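Long-range contacts in EGF family domain-containing protein (Toxoplasma gondii, PDB 4Z80), which binds a peptide of the rhoptry neck protein RON2L1 and, as an apical membrane antigen, probably helps form the moving junction through which the parasite enters host cells: residues Y89-A94 / H295-R300; L158-Y163 / P191-D196; S374-E379 / G425-Y430. One frame throughout, in Å; residues are numbered along the deposited sequence. Where two conformers were deposited one is given.

Overall arrangement
From the N terminus, the first of the contact segments to be reached is strand 89-91; its partner in interaction 1, the loop after strand 289-291, arrives only some 200 residues later. Interaction 2 is nested within that excursion, closing a short loop between Tyr163 and Pro191, its nearest atoms about 17 Å from interaction 1. Interaction 3 comes afterwards in series. Interaction 1 sits close to the chain's centre, while interactions 2 and 3 lie on opposite sides of it, centres about 50 Å apart. Interaction 1 thus ties strand 89-91 to a distant loop, interaction 2 pairs the short strands 160-161 and 192-193 beside the bound peptide, and interaction 3 joins edge strand 371-377 to its four-stranded sheet.

Interaction 1. Residues Y89-A94 / H295-R300; sequences YMAAGA and HTQDFR
The imidazole of His295 has Met90 CA over one face and Ala91 CB at its edge, in the ring plane. This is a loop-on-strand contact in this apical membrane antigen, whose family belongs to the PAN clan: the loop after strand 289-291 presses against strand 89-91, which pairs antiparallel with strand 60-62. Met90 CA stands 3.6 Å from the centroid of the His295 ring, 24° off its normal, so its C-H makes a CH-pi contact, while Met90 CB comes within 3.7 Å of His295 CE1. Chi1 of Met90 (61°) places CG in the crowded position between backbone N and carbonyl carbon, and the extended chain carries the thioether away from the His295 ring, across the strand direction, so that CB and CA, not the sulfur, meet the imidazole. His295 ND1 is brought to 2.9 Å from Ala91 N, and His295 CB lies 3.5 Å from Tyr89 O. On the loop side, Asp80 holds the backbone N of His295 and the hydroxyl of Thr296, tying the loop to helix 80-84. Gln297 has OE1 bonded to Lys100 and NE2 to Gly59 O. The same Gln297 NE2, 3.6 Å from Ala91 CB, reaches back to His295 O at 3.2 Å, nearly straight at 172° and lying almost on the C=O axis.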
loop_
_atom_site.group_PDB
_atom_site.type_symbol
_atom_site.label_atom_id
_atom_site.label_comp_id
_atom_site.label_asym_id
_atom_site.label_seq_id
_atom_site.Cartn_x
_atom_site.Cartn_y
_atom_site.Cartn_z
ATOM N N TYR A 89 -11.537 -9.002 2.503
ATOM C CA TYR A 89 -11.196 -7.912 1.601
ATOM C C TYR A 89 -9.688 -7.719 1.434
ATOM O O TYR A 89 -8.929 -7.753 2.410
ATOM C CB TYR A 89 -11.774 -6.594 2.125
ATOM C CG TYR A 89 -13.261 -6.362 1.957
ATOM C CD1 TYR A 89 -13.954 -6.825 0.851
ATOM C CD2 TYR A 89 -13.955 -5.622 2.901
ATOM C CE1 TYR A 89 -15.313 -6.571 0.708
ATOM C CE2 TYR A 89 -15.299 -5.367 2.769
ATOM C CZ TYR A 89 -15.974 -5.842 1.676
ATOM O OH TYR A 89 -17.322 -5.573 1.559
ATOM N N MET A 90 -9.271 -7.472 0.195
ATOM C CA MET A 90 -7.946 -6.914 -0.068
ATOM C C MET A 90 -8.042 -5.393 -0.190
ATOM O O MET A 90 -9.087 -4.856 -0.564
ATOM C CB MET A 90 -7.331 -7.524 -1.337
ATOM C CG MET A 90 -8.107 -7.290 -2.610
ATOM S SD MET A 90 -7.383 -8.264 -3.957
ATOM C CE MET A 90 -8.395 -7.690 -5.313
ATOM N N ALA A 91 -6.952 -4.705 0.138
ATOM C CA ALA A 91 -6.859 -3.268 -0.065
ATOM C C ALA A 91 -6.923 -2.974 -1.561
ATOM O O ALA A 91 -6.222 -3.611 -2.354
ATOM C CB ALA A 91 -5.573 -2.719 0.539
ATOM N N ALA A 92 -7.760 -2.017 -1.947
ATOM C CA ALA A 92 -8.062 -1.761 -3.354
ATOM C C ALA A 92 -8.052 -0.274 -3.649
ATOM O O ALA A 92 -8.204 0.552 -2.745
ATOM C CB ALA A 92 -9.412 -2.350 -3.716
ATOM N N GLY A 93 -7.894 0.045 -4.933
ATOM C CA GLY A 93 -7.878 1.415 -5.414
ATOM C C GLY A 93 -6.690 1.611 -6.332
ATOM O O GLY A 93 -5.548 1.543 -5.890
ATOM N N ALA A 94 -6.953 1.866 -7.606
ATOM C CA ALA A 94 -5.884 1.892 -8.608
ATOM C C ALA A 94 -4.941 3.091 -8.539
ATOM O O ALA A 94 -3.832 3.006 -9.062
ATOM C CB ALA A 94 -6.487 1.819 -9.997
ATOM N N HIS A 295 -4.480 -5.650 5.189
ATOM C CA HIS A 295 -5.320 -4.893 4.265
ATOM C C HIS A 295 -6.178 -3.851 4.974
ATOM O O HIS A 295 -6.610 -2.877 4.359
ATOM C CB HIS A 295 -6.232 -5.825 3.481
ATOM C CG HIS A 295 -5.499 -6.789 2.609
ATOM N ND1 HIS A 295 -4.974 -6.436 1.385
ATOM C CD2 HIS A 295 -5.201 -8.096 2.787
ATOM C CE1 HIS A 295 -4.386 -7.490 0.844
ATOM N NE2 HIS A 295 -4.512 -8.510 1.673
ATOM N N THR A 296 -6.419 -4.068 6.263
ATOM C CA THR A 296 -7.242 -3.161 7.061
ATOM C C THR A 296 -6.691 -1.743 6.983
ATOM O O THR A 296 -5.489 -1.530 7.127
ATOM C CB THR A 296 -7.286 -3.623 8.543
ATOM O OG1 THR A 296 -7.897 -4.917 8.636
ATOM C CG2 THR A 296 -8.088 -2.657 9.388
ATOM N N GLN A 297 -7.575 -0.773 6.768
ATOM C CA GLN A 297 -7.176 0.633 6.780
ATOM C C GLN A 297 -7.806 1.439 7.921
ATOM O O GLN A 297 -7.293 2.484 8.295
ATOM C CB GLN A 297 -7.520 1.261 5.432
ATOM C CG GLN A 297 -6.606 0.778 4.308
ATOM C CD GLN A 297 -7.328 0.701 2.983
ATOM O OE1 GLN A 297 -7.637 1.725 2.376
ATOM N NE2 GLN A 297 -7.641 -0.512 2.548
ATOM N N ASP A 298 -8.903 0.934 8.485
ATOM C CA ASP A 298 -9.599 1.606 9.587
ATOM C C ASP A 298 -10.200 0.550 10.501
ATOM O O ASP A 298 -10.868 -0.365 10.028
ATOM C CB ASP A 298 -10.694 2.538 9.046
ATOM C CG ASP A 298 -11.235 3.500 10.096
ATOM O OD1 ASP A 298 -12.012 3.069 10.969
ATOM O OD2 ASP A 298 -10.914 4.706 10.019
ATOM N N PHE A 299 -9.974 0.680 11.802
ATOM C CA PHE A 299 -10.583 -0.212 12.787
ATOM C C PHE A 299 -10.771 0.602 14.051
ATOM O O PHE A 299 -9.819 1.175 14.573
ATOM C CB PHE A 299 -9.717 -1.448 13.043
ATOM C CG PHE A 299 -10.379 -2.494 13.917
ATOM C CD1 PHE A 299 -11.644 -2.964 13.611
ATOM C CD2 PHE A 299 -9.727 -3.020 15.019
ATOM C CE1 PHE A 299 -12.252 -3.927 14.396
ATOM C CE2 PHE A 299 -10.332 -3.986 15.809
ATOM C CZ PHE A 299 -11.600 -4.436 15.496
ATOM N N ARG A 300 -12.012 0.703 14.519
ATOM C CA ARG A 300 -12.317 1.569 15.653
ATOM C C ARG A 300 -13.467 1.003 16.485
ATOM O O ARG A 300 -14.121 1.736 17.227
ATOM C CB ARG A 300 -12.654 2.983 15.173
ATOM C CG ARG A 300 -13.878 3.063 14.280
ATOM C CD ARG A 300 -14.176 4.497 13.863
ATOM N NE ARG A 300 -13.250 5.002 12.855
ATOM C CZ ARG A 300 -13.201 6.268 12.456
ATOM N NH1 ARG A 300 -14.022 7.166 12.991
ATOM N NH2 ARG A 300 -12.329 6.634 11.523
#

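Interaction 2. Residues L158-Y163 / P191-D196; sequences LTHCPY and PLRFLD
His160 lies alongside Arg193, whose NH1 stands 3.9 Å above one face of the imidazole near its rim, while Tyr163 CA is over the opposite face. Ring and guanidinium planes are turned 57° apart, so the two groups overlap without stacking flat. A bend at chi2 (-86°) folds the arginine chain, and the guanidinium in turn receives Pro191 CG over its centre, 3.5 Å above the plane. Pro191 CB also reaches His160 CD2, so proline, imidazole and guanidinium form one compact cluster. His160 ND1 is 2.8 Å from Thr159 OG1, a hydrogen bond in which either could be donor; this helps to fix the ring's rotation, and the nearby arginine charge would probably discourage protonation of the imidazole.

Beneath the side chains runs a short antiparallel ladder. Cys161 and Leu192 form a hydrogen-bonded pair, with Leu192 N to Cys161 O at 2.8 Å and Cys161 N to Leu192 O at 2.9 Å; His160 and Arg193 are the adjoining non-hydrogen-bonded pair. Beyond it the regular pattern breaks, for Thr159 O accepts from two successive amides. Leu195 N lies in the carbonyl plane on a lone pair, whereas Phe194 N approaches from 32° above it. The Phe194 ring turns its edge to Leu158 O, with CD2 at 3.3 Å. A cis peptide bond precedes Pro162, which packs on helix 165-172, and Cys161 is joined to Cys265 by a disulfide. On the RON2L1 peptide chain, Ser18 bonds to Tyr163 OH, Ala14 packs on Leu158, and Ile25 touches Thr159 and Leu195: the residues flanking the ladder line the site of the bound peptide, consistent with the binding groove of AMA-type receptors.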
loop_
_atom_site.group_PDB
_atom_site.type_symbol
_atom_site.label_atom_id
_atom_site.label_comp_id
_atom_site.label_asym_id
_atom_site.label_seq_id
_atom_site.Cartn_x
_atom_site.Cartn_y
_atom_site.Cartn_z
ATOM N N LEU A 158 12.264 -18.034 4.346
ATOM C CA LEU A 158 13.226 -18.960 3.722
ATOM C C LEU A 158 14.408 -18.170 3.160
ATOM O O LEU A 158 14.436 -16.947 3.238
ATOM C CB LEU A 158 12.561 -19.813 2.631
ATOM C CG LEU A 158 11.316 -20.573 3.093
ATOM C CD1 LEU A 158 10.680 -21.346 1.948
ATOM C CD2 LEU A 158 11.636 -21.500 4.253
ATOM N N THR A 159 15.411 -18.854 2.620
ATOM C CA THR A 159 16.605 -18.133 2.173
ATOM C C THR A 159 16.326 -17.235 0.973
ATOM O O THR A 159 16.973 -16.203 0.802
ATOM C CB THR A 159 17.766 -19.094 1.810
ATOM O OG1 THR A 159 17.319 -20.069 0.859
ATOM C CG2 THR A 159 18.284 -19.791 3.049
ATOM N N HIS A 160 15.372 -17.631 0.140
ATOM C CA HIS A 160 15.073 -16.886 -1.076
ATOM C C HIS A 160 13.729 -17.328 -1.636
ATOM O O HIS A 160 13.182 -18.357 -1.238
ATOM C CB HIS A 160 16.184 -17.083 -2.120
ATOM C CG HIS A 160 16.333 -18.501 -2.570
ATOM N ND1 HIS A 160 16.950 -19.464 -1.800
ATOM C CD2 HIS A 160 15.939 -19.123 -3.708
ATOM C CE1 HIS A 160 16.926 -20.619 -2.443
ATOM N NE2 HIS A 160 16.318 -20.441 -3.602
ATOM N N CYS A 161 13.203 -16.517 -2.546
ATOM C CA CYS A 161 11.926 -16.765 -3.184
ATOM C C CYS A 161 12.085 -16.662 -4.703
ATOM O O CYS A 161 12.631 -15.675 -5.191
ATOM C CB CYS A 161 10.888 -15.759 -2.689
ATOM S SG CYS A 161 9.290 -15.989 -3.483
ATOM N N PRO A 162 11.622 -17.675 -5.456
ATOM C CA PRO A 162 10.989 -18.928 -5.025
ATOM C C PRO A 162 12.019 -19.880 -4.428
ATOM O O PRO A 162 13.064 -20.087 -5.048
ATOM C CB PRO A 162 10.401 -19.491 -6.323
ATOM C CG PRO A 162 11.310 -18.969 -7.383
ATOM C CD PRO A 162 11.712 -17.592 -6.927
ATOM N N TYR A 163 11.747 -20.441 -3.256
ATOM C CA TYR A 163 12.762 -21.254 -2.585
ATOM C C TYR A 163 13.057 -22.545 -3.355
ATOM O O TYR A 163 14.198 -23.010 -3.366
ATOM C CB TYR A 163 12.352 -21.597 -1.149
ATOM C CG TYR A 163 13.329 -22.565 -0.507
ATOM C CD1 TYR A 163 14.547 -22.121 -0.004
ATOM C CD2 TYR A 163 13.052 -23.924 -0.446
ATOM C CE1 TYR A 163 15.454 -23.001 0.558
ATOM C CE2 TYR A 163 13.951 -24.811 0.118
ATOM C CZ TYR A 163 15.147 -24.347 0.616
ATOM O OH TYR A 163 16.038 -25.244 1.166
ATOM N N PRO A 191 16.234 -15.442 -8.358
ATOM C CA PRO A 191 15.385 -15.369 -7.166
ATOM C C PRO A 191 15.623 -14.118 -6.333
ATOM O O PRO A 191 16.665 -13.463 -6.426
ATOM C CB PRO A 191 15.767 -16.627 -6.384
ATOM C CG PRO A 191 17.153 -16.936 -6.808
ATOM C CD PRO A 191 17.275 -16.478 -8.239
ATOM N N LEU A 192 14.620 -13.786 -5.528
ATOM C CA LEU A 192 14.699 -12.678 -4.598
ATOM C C LEU A 192 15.320 -13.188 -3.305
ATOM O O LEU A 192 14.779 -14.090 -2.677
ATOM C CB LEU A 192 13.310 -12.103 -4.353
ATOM C CG LEU A 192 13.176 -10.833 -3.509
ATOM C CD1 LEU A 192 13.957 -9.676 -4.112
ATOM C CD2 LEU A 192 11.695 -10.492 -3.374
ATOM N N ARG A 193 16.455 -12.613 -2.921
ATOM C CA ARG A 193 17.238 -13.155 -1.812
ATOM C C ARG A 193 16.897 -12.523 -0.468
ATOM O O ARG A 193 16.856 -11.299 -0.343
ATOM C CB ARG A 193 18.733 -12.956 -2.066
ATOM C CG ARG A 193 19.243 -13.491 -3.388
ATOM C CD ARG A 193 19.618 -14.954 -3.318
ATOM N NE ARG A 193 20.235 -15.391 -4.568
ATOM C CZ ARG A 193 20.279 -16.651 -4.983
ATOM N NH1 ARG A 193 19.743 -17.622 -4.251
ATOM N NH2 ARG A 193 20.851 -16.943 -6.141
ATOM N N PHE A 194 16.683 -13.366 0.537
ATOM C CA PHE A 194 16.539 -12.920 1.919
ATOM C C PHE A 194 17.864 -13.157 2.623
ATOM O O PHE A 194 18.504 -12.221 3.097
ATOM C CB PHE A 194 15.401 -13.676 2.614
ATOM C CG PHE A 194 15.144 -13.257 4.050
ATOM C CD1 PHE A 194 15.454 -11.989 4.513
ATOM C CD2 PHE A 194 14.567 -14.157 4.930
ATOM C CE1 PHE A 194 15.191 -11.637 5.831
ATOM C CE2 PHE A 194 14.301 -13.806 6.245
ATOM C CZ PHE A 194 14.615 -12.552 6.692
ATOM N N LEU A 195 18.266 -14.422 2.674
ATOM C CA LEU A 195 19.594 -14.799 3.145
ATOM C C LEU A 195 20.398 -15.226 1.927
ATOM O O LEU A 195 20.197 -16.313 1.395
ATOM C CB LEU A 195 19.514 -15.916 4.184
ATOM C CG LEU A 195 18.449 -15.696 5.259
ATOM C CD1 LEU A 195 18.447 -16.843 6.259
ATOM C CD2 LEU A 195 18.646 -14.357 5.961
ATOM N N ASP A 196 21.276 -14.340 1.475
ATOM C CA ASP A 196 22.049 -14.567 0.261
ATOM C C ASP A 196 23.273 -15.418 0.565
ATOM O O ASP A 196 24.280 -14.924 1.067
ATOM C CB ASP A 196 22.474 -13.239 -0.364
ATOM C CG ASP A 196 23.062 -13.414 -1.752
ATOM O OD1 ASP A 196 23.232 -14.575 -2.184
ATOM O OD2 ASP A 196 23.354 -12.393 -2.407
#

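Interaction 3. Residues S374-E379 / G425-Y430; sequences SNATAE and GKCFFY
Gly425 O takes one good hydrogen bond, from Ala376 N at 2.9 Å and lying in the carbonyl plane, while Asn375 N, 3.0 Å away, is badly angled and does not add a second. Two successive residues thus face one glycine, a G1 beta bulge, with Asn375 in the left-handed backbone region. Gly425 N returns a bond to Ala376 O at 2.8 Å, completing the antiparallel hydrogen-bonded pair. The contact is closed by two side-chain meetings. Toward solvent, the Lys426 chain runs extended until it bends at chi4 and brings NZ to 3.2 Å from Ser374 OG as donor, tip to tip. On the buried side, Cys427 SG lies close against Ala376 CB, at 3.4 Å; that cysteine is bonded to Cys381 of helix 378-387. Directly after the bulge, Thr377 takes the N-cap of this helix, its hydroxyl capping a backbone N in the first turn and its own N held by Gln380 OE1. Strand 424-430 runs between the bulged edge strand 371-377 and strand 405-410, and its Cys427 and Phe429 pack on helix 378-387.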
loop_
_atom_site.group_PDB
_atom_site.type_symbol
_atom_site.label_atom_id
_atom_site.label_comp_id
_atom_site.label_asym_id
_atom_site.label_seq_id
_atom_site.Cartn_x
_atom_site.Cartn_y
_atom_site.Cartn_z
ATOM N N SER A 374 -15.707 26.826 7.281
ATOM C CA SER A 374 -15.159 28.168 7.481
ATOM C C SER A 374 -13.990 28.195 8.467
ATOM O O SER A 374 -13.856 27.331 9.327
ATOM C CB SER A 374 -16.267 29.113 7.964
ATOM O OG SER A 374 -17.216 29.353 6.932
ATOM N N ASN A 375 -13.144 29.212 8.325
ATOM C CA ASN A 375 -12.008 29.443 9.216
ATOM C C ASN A 375 -11.084 28.232 9.359
ATOM O O ASN A 375 -10.635 27.902 10.452
ATOM C CB ASN A 375 -12.495 29.868 10.601
ATOM C CG ASN A 375 -11.375 30.429 11.462
ATOM O OD1 ASN A 375 -10.432 31.031 10.955
ATOM N ND2 ASN A 375 -11.465 30.214 12.767
ATOM N N ALA A 376 -10.801 27.579 8.240
ATOM C CA ALA A 376 -9.916 26.425 8.212
ATOM C C ALA A 376 -8.567 26.824 7.641
ATOM O O ALA A 376 -8.464 27.843 6.961
ATOM C CB ALA A 376 -10.522 25.311 7.380
ATOM N N THR A 377 -7.546 26.027 7.928
ATOM C CA THR A 377 -6.276 26.151 7.224
ATOM C C THR A 377 -6.342 25.331 5.941
ATOM O O THR A 377 -7.234 24.499 5.769
ATOM C CB THR A 377 -5.087 25.657 8.055
ATOM O OG1 THR A 377 -5.233 24.253 8.296
ATOM C CG2 THR A 377 -4.976 26.403 9.392
ATOM N N ALA A 378 -5.384 25.539 5.045
ATOM C CA ALA A 378 -5.371 24.786 3.800
ATOM C C ALA A 378 -5.120 23.303 4.077
ATOM O O ALA A 378 -5.721 22.436 3.449
ATOM C CB ALA A 378 -4.321 25.336 2.857
ATOM N N GLU A 379 -4.228 23.014 5.015
ATOM C CA GLU A 379 -3.974 21.631 5.411
ATOM C C GLU A 379 -5.255 20.969 5.924
ATOM O O GLU A 379 -5.556 19.830 5.560
ATOM C CB GLU A 379 -2.884 21.564 6.478
ATOM C CG GLU A 379 -2.572 20.149 6.945
ATOM C CD GLU A 379 -1.485 20.116 8.000
ATOM O OE1 GLU A 379 -1.014 21.202 8.406
ATOM O OE2 GLU A 379 -1.094 19.011 8.425
ATOM N N GLY A 425 -9.035 30.428 5.948
ATOM C CA GLY A 425 -9.983 30.743 4.909
ATOM C C GLY A 425 -11.103 29.727 4.870
ATOM O O GLY A 425 -11.394 29.062 5.865
ATOM N N LYS A 426 -11.717 29.608 3.702
ATOM C CA LYS A 426 -12.897 28.787 3.518
ATOM C C LYS A 426 -12.609 27.616 2.589
ATOM O O LYS A 426 -11.985 27.799 1.544
ATOM C CB LYS A 426 -14.024 29.647 2.958
ATOM C CG LYS A 426 -15.409 29.141 3.257
ATOM C CD LYS A 426 -16.426 30.227 2.958
ATOM C CE LYS A 426 -17.779 29.925 3.553
ATOM N NZ LYS A 426 -18.216 31.053 4.425
ATOM N N CYS A 427 -13.049 26.424 2.992
ATOM C CA CYS A 427 -12.971 25.222 2.158
ATOM C C CYS A 427 -14.277 24.943 1.481
ATOM O O CYS A 427 -15.299 24.840 2.149
ATOM C CB CYS A 427 -12.640 23.985 2.967
ATOM S SG CYS A 427 -11.482 24.188 4.265
ATOM N N PHE A 428 -14.257 24.801 0.162
ATOM C CA PHE A 428 -15.449 24.442 -0.599
ATOM C C PHE A 428 -15.305 23.030 -1.134
ATOM O O PHE A 428 -14.336 22.728 -1.819
ATOM C CB PHE A 428 -15.684 25.422 -1.748
ATOM C CG PHE A 428 -15.961 26.816 -1.291
ATOM C CD1 PHE A 428 -17.249 27.217 -0.986
ATOM C CD2 PHE A 428 -14.931 27.729 -1.153
ATOM C CE1 PHE A 428 -17.501 28.500 -0.560
ATOM C CE2 PHE A 428 -15.181 29.015 -0.727
ATOM C CZ PHE A 428 -16.465 29.401 -0.432
ATOM N N PHE A 429 -16.271 22.170 -0.827
ATOM C CA PHE A 429 -16.210 20.758 -1.193
ATOM C C PHE A 429 -17.123 20.445 -2.370
ATOM O O PHE A 429 -18.261 20.929 -2.438
ATOM C CB PHE A 429 -16.601 19.876 0.005
ATOM C CG PHE A 429 -15.724 20.038 1.208
ATOM C CD1 PHE A 429 -14.472 19.454 1.254
ATOM C CD2 PHE A 429 -16.166 20.735 2.319
ATOM C CE1 PHE A 429 -13.666 19.584 2.370
ATOM C CE2 PHE A 429 -15.365 20.874 3.436
ATOM C CZ PHE A 429 -14.107 20.296 3.460
ATOM N N TYR A 430 -16.632 19.611 -3.287
ATOM C CA TYR A 430 -17.343 19.277 -4.511
ATOM C C TYR A 430 -17.456 17.781 -4.750
ATOM O O TYR A 430 -16.541 17.021 -4.405
ATOM C CB TYR A 430 -16.630 19.897 -5.710
ATOM C CG TYR A 430 -16.353 21.373 -5.585
ATOM C CD1 TYR A 430 -17.366 22.310 -5.728
ATOM C CD2 TYR A 430 -15.061 21.836 -5.353
ATOM C CE1 TYR A 430 -17.101 23.658 -5.629
ATOM C CE2 TYR A 430 -14.790 23.177 -5.244
ATOM C CZ TYR A 430 -15.808 24.086 -5.388
ATOM O OH TYR A 430 -15.522 25.423 -5.284
#